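Long-range contacts in oxidoreductase, zinc-binding dehydrogenase family (Myxococcus xanthus, PDB 5K1S), which belongs to the zinc-binding medium-chain reductases and takes part in an alternative de novo biosynthesis of isovaleryl coenzyme A: residues 104-109 with 306-311; 93-98 with 147-152; 166-171 with 324-329; 44-49 with 141-146; 68-73 with 127-132. All coordinates share one frame; numbering follows the deposited sequence.

Interaction 1 (104-109 with 306-311). With ZN (zinc ion), chain E.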
# COMPACT_ATOMS: atom_id res chain seq x y z
N LEU A 104 18.47 18.03 -1.63
CA LEU A 104 17.29 17.23 -1.39
C LEU A 104 16.36 17.97 -0.43
O LEU A 104 16.61 19.11 -0.02
CB LEU A 104 17.67 15.86 -0.82
CG LEU A 104 18.34 14.85 -1.75
CD1 LEU A 104 18.86 13.67 -0.95
CD2 LEU A 104 17.36 14.37 -2.81
N GLN A 105 15.26 17.31 -0.05
CA GLN A 105 14.37 17.88 0.95
C GLN A 105 14.90 17.62 2.36
O GLN A 105 14.99 18.54 3.18
CB GLN A 105 12.96 17.30 0.79
CG GLN A 105 12.32 17.63 -0.56
CD GLN A 105 11.80 16.41 -1.29
OE1 GLN A 105 12.04 15.27 -0.89
NE2 GLN A 105 11.09 16.64 -2.39
N ARG A 106 15.26 16.37 2.65
CA ARG A 106 15.70 15.97 3.98
C ARG A 106 16.97 15.13 3.86
O ARG A 106 17.32 14.64 2.79
CB ARG A 106 14.62 15.18 4.71
CG ARG A 106 14.20 13.90 3.99
CD ARG A 106 13.17 13.12 4.78
NE ARG A 106 13.71 12.53 6.00
CZ ARG A 106 14.47 11.44 6.03
NH1 ARG A 106 14.79 10.81 4.91
NH2 ARG A 106 14.92 10.98 7.19
N MET A 107 17.64 14.96 5.00
CA MET A 107 18.86 14.18 5.06
C MET A 107 18.56 12.71 5.33
O MET A 107 17.40 12.30 5.47
CB MET A 107 19.79 14.75 6.13
CG MET A 107 20.51 16.03 5.74
SD MET A 107 21.47 15.85 4.22
CE MET A 107 22.61 14.55 4.68
N SER A 108 19.62 11.91 5.40
CA SER A 108 19.51 10.48 5.64
C SER A 108 20.86 9.99 6.13
O SER A 108 21.89 10.30 5.51
CB SER A 108 19.08 9.74 4.37
OG SER A 108 19.01 8.34 4.59
N CYS A 109 20.88 9.24 7.23
CA CYS A 109 22.15 8.87 7.85
C CYS A 109 22.98 7.99 6.93
O CYS A 109 24.19 8.22 6.76
CB CYS A 109 21.89 8.18 9.19
SG CYS A 109 21.30 6.47 9.07
N ALA A 306 4.51 6.68 -1.01
CA ALA A 306 5.78 7.18 -1.51
C ALA A 306 6.06 8.53 -0.86
O ALA A 306 5.19 9.41 -0.87
CB ALA A 306 5.76 7.32 -3.03
N TYR A 307 7.26 8.69 -0.31
CA TYR A 307 7.60 9.87 0.47
C TYR A 307 9.04 10.28 0.18
O TYR A 307 9.93 9.44 0.08
CB TYR A 307 7.42 9.60 1.97
CG TYR A 307 7.76 10.78 2.86
CD1 TYR A 307 6.98 11.92 2.88
CD2 TYR A 307 8.87 10.73 3.70
CE1 TYR A 307 7.29 12.99 3.70
CE2 TYR A 307 9.19 11.79 4.53
CZ TYR A 307 8.40 12.92 4.52
OH TYR A 307 8.71 13.98 5.34
N ALA A 308 9.25 11.59 0.05
CA ALA A 308 10.59 12.16 -0.06
C ALA A 308 11.31 11.69 -1.32
O ALA A 308 10.74 10.98 -2.15
CB ALA A 308 11.41 11.81 1.18
N THR A 309 12.57 12.10 -1.46
CA THR A 309 13.39 11.76 -2.62
C THR A 309 14.79 11.40 -2.14
O THR A 309 15.29 11.97 -1.17
CB THR A 309 13.46 12.94 -3.61
OG1 THR A 309 12.14 13.35 -3.97
CG2 THR A 309 14.22 12.54 -4.87
N THR A 310 15.41 10.44 -2.82
CA THR A 310 16.74 9.97 -2.46
C THR A 310 17.80 10.67 -3.31
O THR A 310 17.50 11.32 -4.32
CB THR A 310 16.85 8.45 -2.63
OG1 THR A 310 16.73 8.11 -4.01
CG2 THR A 310 15.78 7.74 -1.82
N GLN A 311 19.05 10.51 -2.89
CA GLN A 311 20.16 11.12 -3.61
C GLN A 311 20.26 10.57 -5.03
O GLN A 311 20.58 11.31 -5.97
CB GLN A 311 21.46 10.89 -2.85
CG GLN A 311 22.62 11.77 -3.28
CD GLN A 311 23.82 11.64 -2.36
OE1 GLN A 311 24.14 10.54 -1.89
NE2 GLN A 311 24.50 12.75 -2.10
ZN ZN E . 19.32 5.84 8.03
O HOH W 1 14.51 14.32 0.27
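Gln-105, in the loop after strand 100-103, lays its amide obliquely across Thr-309 of the loop that leads into helix 311-323. From CB the chain goes to a CG anti to the carbonyl carbon (chi1 -62°) and bends at chi2, bringing CD to 4.1 Å from Thr-309 OG1. OE1 rests 3.5 Å from Ala-308 CA. NE2, 3.8 Å from Thr-309 OG1, belongs to the end of the side chain that packs against Cys-165 and Cys-166 of helix 165-178. One water ties the loops: it donates to Gln-105 OE1 at 2.9 Å and also to Thr-309 O, and accepts from Arg-106 N at 3.2 Å. Beside it Leu-104 sets its two methyls against the backbone, CD2 3.4 Å from Thr-310 O and CD1 3.7 Å from Gln-311 N. Arg-106 comes nearest with CD, 4.2 Å from Ala-308 CB; its NH1 bonds Asn-120 O. Further on, Cys-109 joins Cys-112, Cys-115 and Cys-123 on the four-cysteine zinc, the structural site known in this family. Thr-310 N-caps helix 311-323, Gln-311 NE2 bonds Leu-149 O of strand 149-151, and Tyr-307 N bonds Glu-300 of the second subunit.

Interaction 2 (93-98 with 147-152); sequences PGWKTG and GGLGRV
A cation-pi stack in the GroES-like domain, Arg-151 on Trp-95, joins the loop between strands 80-88 and 100-103 to strand 149-151. The guanidinium lies nearly flat on the six-membered ring, the planes 16° apart, with Arg-151 CZ 3.6 Å from the Trp-95 ring centroid and almost on the ring normal. NH1 sits 3.4 Å from Trp-95 CZ3, while the exact position of NH2 is doubtful in the model. The two side chains meet tip to tip: Arg-151 is extended from CG to NE (chi3 169° carries NE away from CB), and its CG already touches the ring at 3.6 Å from Trp-95 CH2. On the opposite face Leu-149, two residues earlier in the same strand, points CD1 at the ring centre in a CH-pi contact, 4.2 Å from the Trp-95 six-membered centroid. Leu-149 CB adds a touch 3.7 Å from Trp-95 CZ2. The indole is thus held between a cation and an aliphatic branch, and Gly-150 O lies near the ring plane, 4.1 Å from Trp-95 CH2. Arg-151 also packs on Asp-99, whose charge may steady the guanidinium. Behind Leu-149 and the indole lie Ala-101 of strand 100-103, the antiparallel neighbour of strand 149-151, and Val-47 of strand 46-56, while Arg-151 N bonds Asp-315 OD1 on helix 311-323.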
# COMPACT_ATOMS: atom_id res chain seq x y z
N PRO A 93 35.22 13.47 -0.88
CA PRO A 93 35.99 12.94 -2.02
C PRO A 93 35.30 13.13 -3.36
O PRO A 93 35.98 13.41 -4.36
CB PRO A 93 36.15 11.45 -1.67
CG PRO A 93 35.04 11.16 -0.71
CD PRO A 93 34.85 12.41 0.08
N GLY A 94 33.98 13.00 -3.41
CA GLY A 94 33.26 13.14 -4.66
C GLY A 94 32.89 14.55 -5.04
O GLY A 94 32.28 14.75 -6.09
N TRP A 95 33.25 15.54 -4.22
CA TRP A 95 32.83 16.92 -4.44
C TRP A 95 34.04 17.84 -4.41
O TRP A 95 34.84 17.79 -3.48
CB TRP A 95 31.80 17.35 -3.39
CG TRP A 95 30.51 16.61 -3.52
CD1 TRP A 95 30.13 15.50 -2.83
CD2 TRP A 95 29.43 16.93 -4.41
NE1 TRP A 95 28.87 15.11 -3.22
CE2 TRP A 95 28.43 15.96 -4.19
CE3 TRP A 95 29.22 17.92 -5.36
CZ2 TRP A 95 27.23 15.98 -4.90
CZ3 TRP A 95 28.03 17.93 -6.06
CH2 TRP A 95 27.05 16.97 -5.82
N LYS A 96 34.16 18.67 -5.44
CA LYS A 96 35.21 19.67 -5.54
C LYS A 96 34.58 21.01 -5.88
O LYS A 96 33.44 21.09 -6.34
CB LYS A 96 36.25 19.29 -6.60
CG LYS A 96 35.69 19.14 -8.00
CD LYS A 96 36.78 18.80 -9.01
CE LYS A 96 36.23 18.73 -10.43
NZ LYS A 96 35.19 17.67 -10.58
N THR A 97 35.34 22.08 -5.64
CA THR A 97 34.88 23.41 -6.00
C THR A 97 34.53 23.46 -7.49
O THR A 97 35.21 22.86 -8.33
CB THR A 97 35.95 24.46 -5.69
OG1 THR A 97 37.16 24.15 -6.40
CG2 THR A 97 36.24 24.49 -4.19
N GLY A 98 33.46 24.18 -7.80
CA GLY A 98 32.98 24.29 -9.16
C GLY A 98 31.89 23.31 -9.54
O GLY A 98 31.24 23.50 -10.58
N GLY A 147 25.82 14.13 1.59
CA GLY A 147 24.77 13.13 1.50
C GLY A 147 23.42 13.65 1.06
O GLY A 147 22.56 12.85 0.70
N GLY A 148 23.23 14.97 1.07
CA GLY A 148 21.96 15.55 0.67
C GLY A 148 22.01 16.37 -0.60
O GLY A 148 21.18 17.26 -0.80
N LEU A 149 22.98 16.09 -1.47
CA LEU A 149 23.18 16.85 -2.70
C LEU A 149 22.97 15.96 -3.92
O LEU A 149 23.34 14.79 -3.92
CB LEU A 149 24.59 17.45 -2.75
CG LEU A 149 24.92 18.57 -1.75
CD1 LEU A 149 26.34 19.05 -1.96
CD2 LEU A 149 23.94 19.73 -1.87
N GLY A 150 22.36 16.54 -4.95
CA GLY A 150 22.25 15.91 -6.25
C GLY A 150 23.05 16.69 -7.27
O GLY A 150 23.29 17.88 -7.09
N ARG A 151 23.45 16.04 -8.36
CA ARG A 151 24.34 16.65 -9.34
C ARG A 151 23.55 17.24 -10.50
O ARG A 151 22.73 16.55 -11.12
CB ARG A 151 25.35 15.62 -9.86
CG ARG A 151 26.23 15.07 -8.76
CD ARG A 151 27.40 14.28 -9.30
NE ARG A 151 28.37 13.98 -8.25
CZ ARG A 151 29.33 14.81 -7.86
NH1 ARG A 151 29.46 16.00 -8.43
NH2 ARG A 151 30.16 14.45 -6.89
N VAL A 152 23.80 18.51 -10.79
CA VAL A 152 23.08 19.23 -11.83
C VAL A 152 23.91 19.15 -13.11
O VAL A 152 25.05 19.64 -13.13
CB VAL A 152 22.84 20.69 -11.44
CG1 VAL A 152 22.08 21.43 -12.53
CG2 VAL A 152 22.09 20.76 -10.11

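Interaction 3 (166-171 with 324-329). With ZN (zinc ion), chain F.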
# COMPACT_ATOMS: atom_id res chain seq x y z
N CYS A 166 11.19 18.52 -5.86
CA CYS A 166 9.82 18.40 -5.37
C CYS A 166 8.81 18.14 -6.48
O CYS A 166 7.60 18.17 -6.22
CB CYS A 166 9.43 19.66 -4.60
SG CYS A 166 10.50 19.99 -3.21
N THR A 167 9.27 17.89 -7.71
CA THR A 167 8.37 17.54 -8.80
C THR A 167 8.87 16.30 -9.52
O THR A 167 8.35 15.20 -9.29
CB THR A 167 8.23 18.71 -9.78
OG1 THR A 167 9.53 19.08 -10.26
CG2 THR A 167 7.58 19.91 -9.10
N THR A 168 9.87 16.46 -10.38
CA THR A 168 10.43 15.30 -11.08
C THR A 168 11.13 14.35 -10.11
O THR A 168 11.10 13.14 -10.32
CB THR A 168 11.40 15.77 -12.16
OG1 THR A 168 10.74 16.70 -13.03
CG2 THR A 168 11.91 14.58 -12.98
N GLY A 169 11.77 14.88 -9.07
CA GLY A 169 12.36 14.02 -8.06
C GLY A 169 11.32 13.12 -7.41
O GLY A 169 11.52 11.91 -7.28
N THR A 170 10.20 13.71 -6.99
CA THR A 170 9.12 12.92 -6.41
C THR A 170 8.54 11.96 -7.44
O THR A 170 8.18 10.83 -7.10
CB THR A 170 8.03 13.85 -5.87
OG1 THR A 170 8.61 14.75 -4.92
CG2 THR A 170 6.92 13.04 -5.20
N ALA A 171 8.45 12.39 -8.70
CA ALA A 171 7.90 11.53 -9.74
C ALA A 171 8.73 10.27 -9.90
O ALA A 171 8.18 9.17 -10.02
CB ALA A 171 7.82 12.30 -11.06
N GLY A 324 15.58 16.32 -21.45
CA GLY A 324 14.28 16.67 -22.00
C GLY A 324 13.19 15.64 -21.76
O GLY A 324 12.04 15.89 -22.14
N GLY A 325 13.52 14.49 -21.16
CA GLY A 325 12.50 13.49 -20.90
C GLY A 325 11.39 14.00 -19.99
O GLY A 325 10.23 13.62 -20.15
N VAL A 326 11.73 14.86 -19.04
CA VAL A 326 10.75 15.46 -18.14
C VAL A 326 11.05 16.94 -18.03
O VAL A 326 11.98 17.35 -17.31
CB VAL A 326 10.76 14.78 -16.76
CG1 VAL A 326 9.73 15.42 -15.84
CG2 VAL A 326 10.50 13.29 -16.90
N ARG A 327 10.28 17.76 -18.73
CA ARG A 327 10.50 19.20 -18.73
C ARG A 327 10.15 19.80 -17.37
O ARG A 327 9.48 19.19 -16.54
CB ARG A 327 9.67 19.88 -19.82
CG ARG A 327 10.21 19.71 -21.23
CD ARG A 327 9.35 20.46 -22.22
NE ARG A 327 9.19 21.87 -21.85
CZ ARG A 327 8.29 22.69 -22.37
NH1 ARG A 327 7.43 22.26 -23.28
NH2 ARG A 327 8.23 23.95 -21.96
N GLN A 328 10.61 21.03 -17.16
CA GLN A 328 10.25 21.83 -16.00
C GLN A 328 9.48 23.05 -16.46
O GLN A 328 9.88 23.72 -17.42
CB GLN A 328 11.50 22.25 -15.21
CG GLN A 328 12.04 21.17 -14.29
CD GLN A 328 11.05 20.79 -13.21
OE1 GLN A 328 10.28 21.63 -12.73
NE2 GLN A 328 11.05 19.52 -12.82
N PHE A 329 8.37 23.34 -15.79
CA PHE A 329 7.47 24.43 -16.16
C PHE A 329 7.60 25.54 -15.12
O PHE A 329 6.82 25.63 -14.17
CB PHE A 329 6.03 23.91 -16.27
CG PHE A 329 5.87 22.76 -17.22
CD1 PHE A 329 6.13 21.46 -16.81
CD2 PHE A 329 5.47 22.98 -18.53
CE1 PHE A 329 5.99 20.40 -17.69
CE2 PHE A 329 5.32 21.92 -19.41
CZ PHE A 329 5.58 20.63 -18.98
ZN ZN F . 9.13 20.62 -1.43
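Thr-168, on helix 165-178, meets Val-326 tip to tip in the loop between helix 311-323 and strand 330-335. Val-326 CG1 lies against both branches of the threonine, 3.2 Å from Thr-168 OG1 and 3.7 Å from Thr-168 CG2. Val-326 offers this branch because its CG1 is anti to the backbone N (chi1 -180°). Gln-328, bent at chi2, brings its amide across both Thr-167 and Thr-168; CD is 3.7 Å from Thr-167 OG1, but which end of the amide faces the hydroxyls is doubtful in the model. The hydroxyls have firmer partners in the next shell. Thr-167 OG1 bonds Thr-163 O, one turn back, and Thr-168 OG1 bonds Ser-199 OG on helix 195-206. That helix also lines Val-326 through Ser-199 and Gln-202, and Gln-202 OE1 receives the N-H of Arg-327. Along helix 165-178 a wider pi-type turn spans 166-169, and Ala-171 N bonds Thr-167 O at 2.9 Å. At the start of that turn Cys-166 SG binds zinc at 2.3 Å together with Cys-57 and His-79, a site consistent with the catalytic zinc of medium-chain dehydrogenases. Across the two segments, then, the dependable part is the packing of Val-326 CG1 on the methyl and hydroxyl oxygen of Thr-168, while the hydroxyls of Thr-167 and Thr-168 are already bonded to Thr-163 O and Ser-199 OG.

Interaction 4 (44-49 with 141-146)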
# COMPACT_ATOMS: atom_id res chain seq x y z
N ARG A 44 33.50 19.01 8.32
CA ARG A 44 33.81 17.70 7.78
C ARG A 44 32.57 17.09 7.12
O ARG A 44 31.48 17.11 7.69
CB ARG A 44 34.33 16.78 8.89
CG ARG A 44 34.42 15.32 8.49
CD ARG A 44 35.51 14.59 9.24
NE ARG A 44 36.84 15.07 8.86
CZ ARG A 44 37.98 14.42 9.13
NH1 ARG A 44 37.95 13.26 9.78
NH2 ARG A 44 39.14 14.93 8.75
N GLY A 45 32.76 16.56 5.91
CA GLY A 45 31.67 15.97 5.17
C GLY A 45 30.66 16.95 4.62
O GLY A 45 29.64 16.52 4.07
N GLU A 46 30.90 18.25 4.75
CA GLU A 46 29.97 19.27 4.31
C GLU A 46 30.56 20.05 3.14
O GLU A 46 31.74 19.94 2.80
CB GLU A 46 29.62 20.21 5.46
CG GLU A 46 28.90 19.54 6.61
CD GLU A 46 28.52 20.51 7.72
OE1 GLU A 46 29.18 21.56 7.84
OE2 GLU A 46 27.56 20.22 8.46
N VAL A 47 29.70 20.87 2.53
CA VAL A 47 30.03 21.63 1.33
C VAL A 47 29.36 22.99 1.43
O VAL A 47 28.22 23.10 1.88
CB VAL A 47 29.57 20.87 0.06
CG1 VAL A 47 29.31 21.82 -1.10
CG2 VAL A 47 30.61 19.83 -0.34
N LEU A 48 30.08 24.03 1.01
CA LEU A 48 29.53 25.38 0.95
C LEU A 48 29.03 25.65 -0.46
O LEU A 48 29.80 25.55 -1.42
CB LEU A 48 30.58 26.42 1.36
CG LEU A 48 30.13 27.88 1.30
CD1 LEU A 48 28.94 28.14 2.23
CD2 LEU A 48 31.28 28.81 1.65
N LEU A 49 27.76 26.01 -0.58
CA LEU A 49 27.12 26.23 -1.87
C LEU A 49 26.89 27.71 -2.11
O LEU A 49 26.60 28.47 -1.18
CB LEU A 49 25.79 25.48 -1.97
CG LEU A 49 25.84 23.97 -2.20
CD1 LEU A 49 24.45 23.39 -2.10
CD2 LEU A 49 26.46 23.65 -3.55
N PHE A 141 24.07 31.75 0.05
CA PHE A 141 24.95 30.62 0.34
C PHE A 141 24.25 29.69 1.33
O PHE A 141 23.29 30.07 2.00
CB PHE A 141 26.29 31.07 0.94
CG PHE A 141 27.05 32.03 0.07
CD1 PHE A 141 26.82 33.39 0.16
CD2 PHE A 141 28.02 31.58 -0.81
CE1 PHE A 141 27.52 34.28 -0.63
CE2 PHE A 141 28.73 32.46 -1.60
CZ PHE A 141 28.48 33.81 -1.51
N MET A 142 24.77 28.46 1.41
CA MET A 142 24.26 27.49 2.36
C MET A 142 25.23 26.33 2.43
O MET A 142 25.86 25.97 1.43
CB MET A 142 22.86 26.98 1.97
CG MET A 142 22.84 26.15 0.70
SD MET A 142 21.17 25.68 0.19
CE MET A 142 20.67 24.62 1.54
N VAL A 143 25.35 25.75 3.62
CA VAL A 143 26.15 24.54 3.82
C VAL A 143 25.25 23.34 3.60
O VAL A 143 24.05 23.36 3.91
CB VAL A 143 26.80 24.54 5.21
CG1 VAL A 143 27.33 23.15 5.57
CG2 VAL A 143 27.93 25.55 5.26
N ALA A 144 25.83 22.27 3.07
CA ALA A 144 25.06 21.07 2.76
C ALA A 144 25.93 19.83 2.95
O ALA A 144 27.00 19.73 2.34
CB ALA A 144 24.54 21.12 1.33
N PRO A 145 25.52 18.87 3.79
CA PRO A 145 26.23 17.59 3.81
C PRO A 145 26.19 16.95 2.43
O PRO A 145 25.17 17.01 1.74
CB PRO A 145 25.44 16.77 4.84
CG PRO A 145 24.71 17.77 5.67
CD PRO A 145 24.41 18.91 4.75
N VAL A 146 27.31 16.36 2.03
CA VAL A 146 27.38 15.78 0.69
C VAL A 146 26.28 14.75 0.50
O VAL A 146 25.82 14.52 -0.63
CB VAL A 146 28.77 15.18 0.43
CG1 VAL A 146 29.83 16.28 0.44
CG2 VAL A 146 29.10 14.10 1.45
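Leu-49 and Ala-144 meet on one face of an antiparallel strand pair, Leu-49 CD1 4.1 Å from Ala-144 CB. Beside them Leu-49 CB lies 4.0 Å from Met-142 CG, which chi1 of 68° places between the backbone N and the carbonyl carbon. Beyond the end of the strand, Val-146 crosses Val-47 at about a right angle, Val-47 CG2 3.7 Å from Val-146 CG1. The reverse face carries Leu-48 and Val-143, with Leu-48 CD1 4.1 Å from Val-143 CG2. Between the faces runs the backbone pairing: Val-47 with Ala-144 and Leu-49 with Met-142 are the hydrogen-bonded pairs, Leu-49 N reaching Met-142 O at 2.8 Å. In the other pair Ala-144 N bonds Val-47 O, while the bond from Val-47 N to Ala-144 O is weak. The final bond, Val-146 N to Gly-45 O at 3.1 Å, is nearly straight (170° at the hydrogen) and closes the pair where the strands turn to loop. At this polar edge Glu-46 lays its extended chain over Val-143 CG1, while its OE1 bonds Gly-43 N. Strand 46-56 also pairs with strand 80-88, where Ile-86 touches Leu-48; Leu-149 of strand 149-151 packs on Val-47, Leu-49 and Ala-144, and Thr-103 of strand 100-103 meets Leu-49 and Met-142.

Interaction 5 (68-73 with 127-132)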
# COMPACT_ATOMS: atom_id res chain seq x y z
N LEU A 68 5.80 23.54 11.35
CA LEU A 68 6.81 22.49 11.37
C LEU A 68 7.50 22.53 12.72
O LEU A 68 8.24 23.48 13.00
CB LEU A 68 7.82 22.68 10.24
CG LEU A 68 7.45 22.06 8.89
CD1 LEU A 68 7.46 20.53 8.96
CD2 LEU A 68 6.10 22.55 8.42
N PRO A 69 7.31 21.53 13.59
CA PRO A 69 7.74 21.70 14.99
C PRO A 69 9.23 21.93 15.16
O PRO A 69 9.63 22.67 16.08
CB PRO A 69 7.30 20.39 15.65
CG PRO A 69 6.28 19.80 14.74
CD PRO A 69 6.68 20.22 13.37
N ARG A 70 10.07 21.34 14.32
CA ARG A 70 11.51 21.40 14.54
C ARG A 70 12.16 22.65 13.97
O ARG A 70 13.37 22.84 14.15
CB ARG A 70 12.18 20.15 13.95
CG ARG A 70 11.82 18.88 14.71
CD ARG A 70 12.81 17.76 14.43
NE ARG A 70 12.75 17.30 13.05
CZ ARG A 70 11.92 16.36 12.60
NH1 ARG A 70 11.95 16.01 11.32
NH2 ARG A 70 11.06 15.77 13.42
N THR A 71 11.41 23.51 13.29
CA THR A 71 11.95 24.79 12.84
C THR A 71 11.99 25.77 14.00
O THR A 71 11.13 25.74 14.89
CB THR A 71 11.12 25.36 11.69
OG1 THR A 71 10.85 24.34 10.73
CG2 THR A 71 11.87 26.51 11.01
N SER A 72 12.99 26.65 13.99
CA SER A 72 13.22 27.57 15.10
C SER A 72 13.71 28.91 14.57
O SER A 72 14.70 28.96 13.83
CB SER A 72 14.23 26.98 16.09
OG SER A 72 14.38 27.81 17.22
N VAL A 73 13.03 29.98 14.97
CA VAL A 73 13.41 31.33 14.56
C VAL A 73 14.62 31.82 15.37
O VAL A 73 14.74 31.49 16.55
CB VAL A 73 12.23 32.32 14.70
CG1 VAL A 73 11.09 31.92 13.79
CG2 VAL A 73 11.76 32.40 16.16
N ASN A 127 16.78 12.92 10.20
CA ASN A 127 15.61 13.43 9.49
C ASN A 127 15.66 14.95 9.32
O ASN A 127 14.62 15.59 9.17
CB ASN A 127 14.33 13.03 10.22
CG ASN A 127 14.32 13.46 11.67
OD1 ASN A 127 15.19 14.22 12.11
ND2 ASN A 127 13.34 12.99 12.43
N ARG A 128 16.86 15.53 9.32
CA ARG A 128 17.00 16.97 9.17
C ARG A 128 16.56 17.41 7.78
O ARG A 128 16.94 16.81 6.78
CB ARG A 128 18.44 17.39 9.43
CG ARG A 128 18.84 17.36 10.90
CD ARG A 128 20.23 16.76 11.08
NE ARG A 128 21.20 17.36 10.17
CZ ARG A 128 22.40 16.85 9.93
NH1 ARG A 128 22.80 15.74 10.54
NH2 ARG A 128 23.22 17.47 9.09
N PHE A 129 15.75 18.46 7.74
CA PHE A 129 15.28 19.06 6.50
C PHE A 129 16.06 20.34 6.21
O PHE A 129 16.48 21.05 7.12
CB PHE A 129 13.79 19.38 6.58
CG PHE A 129 12.89 18.24 6.19
CD1 PHE A 129 12.66 17.18 7.06
CD2 PHE A 129 12.26 18.23 4.96
CE1 PHE A 129 11.83 16.14 6.70
CE2 PHE A 129 11.42 17.18 4.60
CZ PHE A 129 11.21 16.14 5.47
N PHE A 130 16.24 20.62 4.92
CA PHE A 130 16.76 21.92 4.52
C PHE A 130 15.69 22.98 4.71
O PHE A 130 14.52 22.78 4.36
CB PHE A 130 17.22 21.88 3.06
CG PHE A 130 18.49 21.12 2.85
CD1 PHE A 130 18.47 19.76 2.60
CD2 PHE A 130 19.72 21.77 2.89
CE1 PHE A 130 19.64 19.05 2.41
CE2 PHE A 130 20.89 21.07 2.70
CZ PHE A 130 20.86 19.71 2.46
N GLY A 131 16.09 24.11 5.29
CA GLY A 131 15.14 25.15 5.64
C GLY A 131 14.45 24.95 6.97
O GLY A 131 13.55 25.72 7.30
N GLU A 132 14.85 23.93 7.73
CA GLU A 132 14.27 23.69 9.05
C GLU A 132 15.39 23.54 10.08
O GLU A 132 15.89 24.54 10.59
CB GLU A 132 13.37 22.45 9.02
CG GLU A 132 12.13 22.65 8.16
CD GLU A 132 11.40 21.36 7.86
OE1 GLU A 132 11.38 20.46 8.73
OE2 GLU A 132 10.84 21.24 6.75
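Arg-70 lays its guanidinium over the side-chain amide of Asn-127, the two planes only 8° apart. Each segment holds a beta turn in the GroES-like domain: type I from Leu-68 to Thr-71, type II from Phe-129 to Glu-132. The stack is offset, with Asn-127 ND2 standing over the rim of the guanidinium, and Arg-70 NH1 is 3.5 Å from Asn-127 CG. A bend at chi3 (-67°), which sets NE, helps turn the group over the amide. NH1 also gives a weak hydrogen bond to Asn-127 O, whereas the stronger polar grip on this arginine is the salt bridge from NE to Glu-133. Phe-129 CD1 lies at the guanidinium edge, and the Phe-129 side chain is about 7 Å from a bound zinc.

At the other end of the contact Glu-132 crosses Thr-71 at about a right angle, its CG 3.3 Å from Thr-71 OG1. The Glu-132 carboxylate goes past that hydroxyl to Leu-68, OE1 lying 3.9 Å from Leu-68 CD1. Helix 58-64 bonds to both turns: Thr-71 OG1 to Asn-63 OD1, Gly-131 O to Asn-63 ND2, and Glu-132 OE2 to His-59 NE2. Arg-70 NH1 and Glu-132 OE1, 5.2 Å apart, bear opposite charges that may attract without touching. Gly-131 takes the positive-phi corner of the type II turn (phi 84°), and its O lies 4.1 Å from Thr-71 CG2.

How the interactions relate
Interactions 2, 4 and 5 lie in the GroES-like domain; interactions 1 and 3 join residues around its zinc sites to segments next to helix 311-323. Along the chain interaction 4 opens first, then 5, 2 and 1; 5, 4 and 2 close before 3 opens, and 1 and 3 close last. Interactions 2 and 4, with centres about 9 Å apart, share one sheet, where strands 141-145 and 149-151 follow each other in the chain. Segment 104-109 is the hub: Leu-104 N bonds Gly-148 O of interaction 2, Met-107 N bonds Arg-128 O of interaction 5, and Gln-105 packs on Cys-166 of interaction 3. Both zinc sites are thereby linked to the sheet and to the Rossmann-side helix 311-323.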